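Local coordinates for protein discoidin-2 (PDB 2VM9) that binds galactose and N-acetylgalactosamine as a trimeric lectin and may take part in spore formation and in building the spore coat, at residues S9-N13 / A14-L18. Sequence-based numbering, arbitrary orientation. Where two conformers were deposited one is given.
Sequences SCLAN and ALLNL
C10 and L16 meet where the chain, after a few residues of helical backbone conformation, doubles back on itself: CD1 of L16 presses on CB of C10 at 3.5 Å, closer than usual for two carbons. The first torsion of C10 (-66°) puts SG anti to the carbonyl carbon, beside the backbone N; the close contact is made by CB, with SG farther from CD1 of L16, at 4.1 Å. Next to this pair, L11 and L18 cross at about a right angle and touch through their methyl ends, CD2 of L11 lying 3.8 Å from CD2 of L18. I63 and A65 of strand 63-67 pack against L18, and W149 against L11. Residues 9-18 connect the two sheets of the F5/8 type C (discoidin) beta-sandwich, running from strand 8-9 to strand 17-20, which is outermost in its sheet within this chain. The backbone folds tightly here. A type I turn spans L11 to A14, and two nested bonds, A14 N to L11 O (3.0 Å) and L15 N to C10 O at the same length, close the helical residues in a Schellman motif, with A14 (phi 58°) as its left-handed residue. N13 bends back over the start of the loop, its chi1 of -81° placing CG beside its own backbone N; ND2 gives a straight bond of 2.9 Å to S9 O, almost in the plane of the amide, while N13 N approaches the same oxygen from the opposite face. The other end of that amide, OD1, is bonded by N99 of a neighbouring subunit, which ties the turn to the trimer interface. CB of N13 meanwhile rests 3.8 Å from CG of L15.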
ATOM      1  N   SER A   9      13.509   3.761  11.063  1.00  7.81           N
ATOM      2  CA  SER A   9      13.567   2.739  12.105  0.70  7.11           C
ATOM      3  C   SER A   9      12.197   2.057  12.117  1.00  7.31           C
ATOM      4  O   SER A   9      11.235   2.618  12.637  1.00  7.46           O
ATOM      5  CB  SER A   9      13.853   3.396  13.473  0.70  6.69           C
ATOM      6  OG  SER A   9      15.116   4.059  13.448  0.70  5.85           O
ATOM      7  N   CYS A  10      12.107   0.877  11.514  1.00  6.62           N
ATOM      8  CA  CYS A  10      10.812   0.250  11.255  1.00  6.74           C
ATOM      9  C   CYS A  10      10.043  -0.101  12.524  1.00  6.81           C
ATOM     10  O   CYS A  10       8.864   0.207  12.620  1.00  7.11           O
ATOM     11  CB  CYS A  10      10.965  -0.987  10.392  1.00  6.12           C
ATOM     12  SG  CYS A  10      11.536  -0.573   8.741  1.00  8.36           S
ATOM     13  N   LEU A  11      10.695  -0.772  13.479  1.00  6.53           N
ATOM     14  CA  LEU A  11       9.999  -1.176  14.705  1.00  7.42           C
ATOM     15  C   LEU A  11       9.638   0.046  15.552  1.00  7.34           C
ATOM     16  O   LEU A  11       8.546   0.098  16.116  1.00  7.29           O
ATOM     17  CB  LEU A  11      10.848  -2.146  15.525  1.00  7.29           C
ATOM     18  CG  LEU A  11      11.302  -3.465  14.894  1.00 11.70           C
ATOM     19  CD1 LEU A  11      11.713  -4.402  16.064  1.00 11.87           C
ATOM     20  CD2 LEU A  11      10.349  -4.124  13.919  1.00 13.96           C
ATOM     21  N   ALA A  12      10.526   1.044  15.600  1.00  6.94           N
ATOM     22  CA  ALA A  12      10.275   2.240  16.416  1.00  8.12           C
ATOM     23  C   ALA A  12       9.003   2.923  15.924  1.00  8.00           C
ATOM     24  O   ALA A  12       8.237   3.453  16.715  1.00  8.14           O
ATOM     25  CB  ALA A  12      11.455   3.223  16.386  1.00  8.19           C
ATOM     26  N   ASN A  13       8.794   2.878  14.612  1.00  7.26           N
ATOM     27  CA  ASN A  13       7.648   3.529  13.994  1.00  6.95           C
ATOM     28  C   ASN A  13       6.429   2.623  13.860  1.00  7.77           C
ATOM     29  O   ASN A  13       5.414   3.025  13.267  1.00  7.38           O
ATOM     30  CB  ASN A  13       8.064   4.032  12.620  1.00  7.86           C
ATOM     31  CG  ASN A  13       8.791   5.346  12.696  1.00  8.34           C
ATOM     32  OD1 ASN A  13       8.161   6.413  12.664  1.00  7.97           O
ATOM     33  ND2 ASN A  13      10.130   5.294  12.807  1.00  8.01           N
ATOM     34  N   ALA A  14       6.521   1.415  14.420  1.00  7.42           N
ATOM     35  CA  ALA A  14       5.425   0.440  14.399  1.00  7.75           C
ATOM     36  C   ALA A  14       4.984   0.100  12.955  1.00  8.04           C
ATOM     37  O   ALA A  14       3.803   0.047  12.637  1.00  8.35           O
ATOM     38  CB  ALA A  14       4.224   0.925  15.277  1.00  7.99           C
ATOM     39  N   LEU A  15       5.958  -0.087  12.071  1.00  7.24           N
ATOM     40  CA  LEU A  15       5.656  -0.337  10.658  1.00  7.10           C
ATOM     41  C   LEU A  15       5.577  -1.820  10.290  1.00  7.96           C
ATOM     42  O   LEU A  15       5.117  -2.161   9.190  1.00  9.28           O
ATOM     43  CB  LEU A  15       6.671   0.366   9.750  1.00  6.57           C
ATOM     44  CG  LEU A  15       6.652   1.904   9.818  1.00  7.65           C
ATOM     45  CD1 LEU A  15       7.753   2.505   8.965  1.00  6.69           C
ATOM     46  CD2 LEU A  15       5.266   2.462   9.400  1.00  8.16           C
ATOM     47  N   LEU A  16       6.070  -2.694  11.164  1.00  6.79           N
ATOM     48  CA  LEU A  16       6.147  -4.111  10.829  1.00  7.20           C
ATOM     49  C   LEU A  16       5.436  -4.957  11.881  1.00  8.11           C
ATOM     50  O   LEU A  16       5.494  -4.640  13.060  1.00 10.35           O
ATOM     51  CB  LEU A  16       7.612  -4.561  10.715  1.00  7.77           C
ATOM     52  CG  LEU A  16       8.403  -3.846   9.623  1.00  7.62           C
ATOM     53  CD1 LEU A  16       9.870  -4.212   9.742  1.00  8.28           C
ATOM     54  CD2 LEU A  16       7.840  -4.215   8.224  1.00 10.41           C
ATOM     55  N   ASN A  17       4.745  -5.999  11.440  1.00  8.04           N
ATOM     56  CA  ASN A  17       4.188  -7.007  12.333  1.00  7.86           C
ATOM     57  C   ASN A  17       5.359  -7.946  12.691  1.00  7.82           C
ATOM     58  O   ASN A  17       6.184  -8.255  11.818  1.00  7.33           O
ATOM     59  CB  ASN A  17       3.139  -7.856  11.605  1.00  9.80           C
ATOM     60  CG  ASN A  17       1.958  -7.041  11.037  1.00 14.07           C
ATOM     61  OD1 ASN A  17       1.710  -7.012   9.797  1.00 20.10           O
ATOM     62  ND2 ASN A  17       1.198  -6.418  11.934  1.00 11.48           N
ATOM     63  N   LEU A  18       5.432  -8.383  13.946  1.00  6.51           N
ATOM     64  CA  LEU A  18       6.478  -9.349  14.366  1.00  6.60           C
ATOM     65  C   LEU A  18       5.833 -10.656  14.799  1.00  6.66           C
ATOM     66  O   LEU A  18       4.777 -10.664  15.459  1.00  6.86           O
ATOM     67  CB  LEU A  18       7.304  -8.792  15.539  1.00  6.86           C
ATOM     68  CG  LEU A  18       8.161  -7.538  15.308  1.00 11.80           C
ATOM     69  CD1 LEU A  18       9.120  -7.354  16.493  1.00 12.62           C
ATOM     70  CD2 LEU A  18       8.924  -7.670  14.017  1.00 11.07           C
TER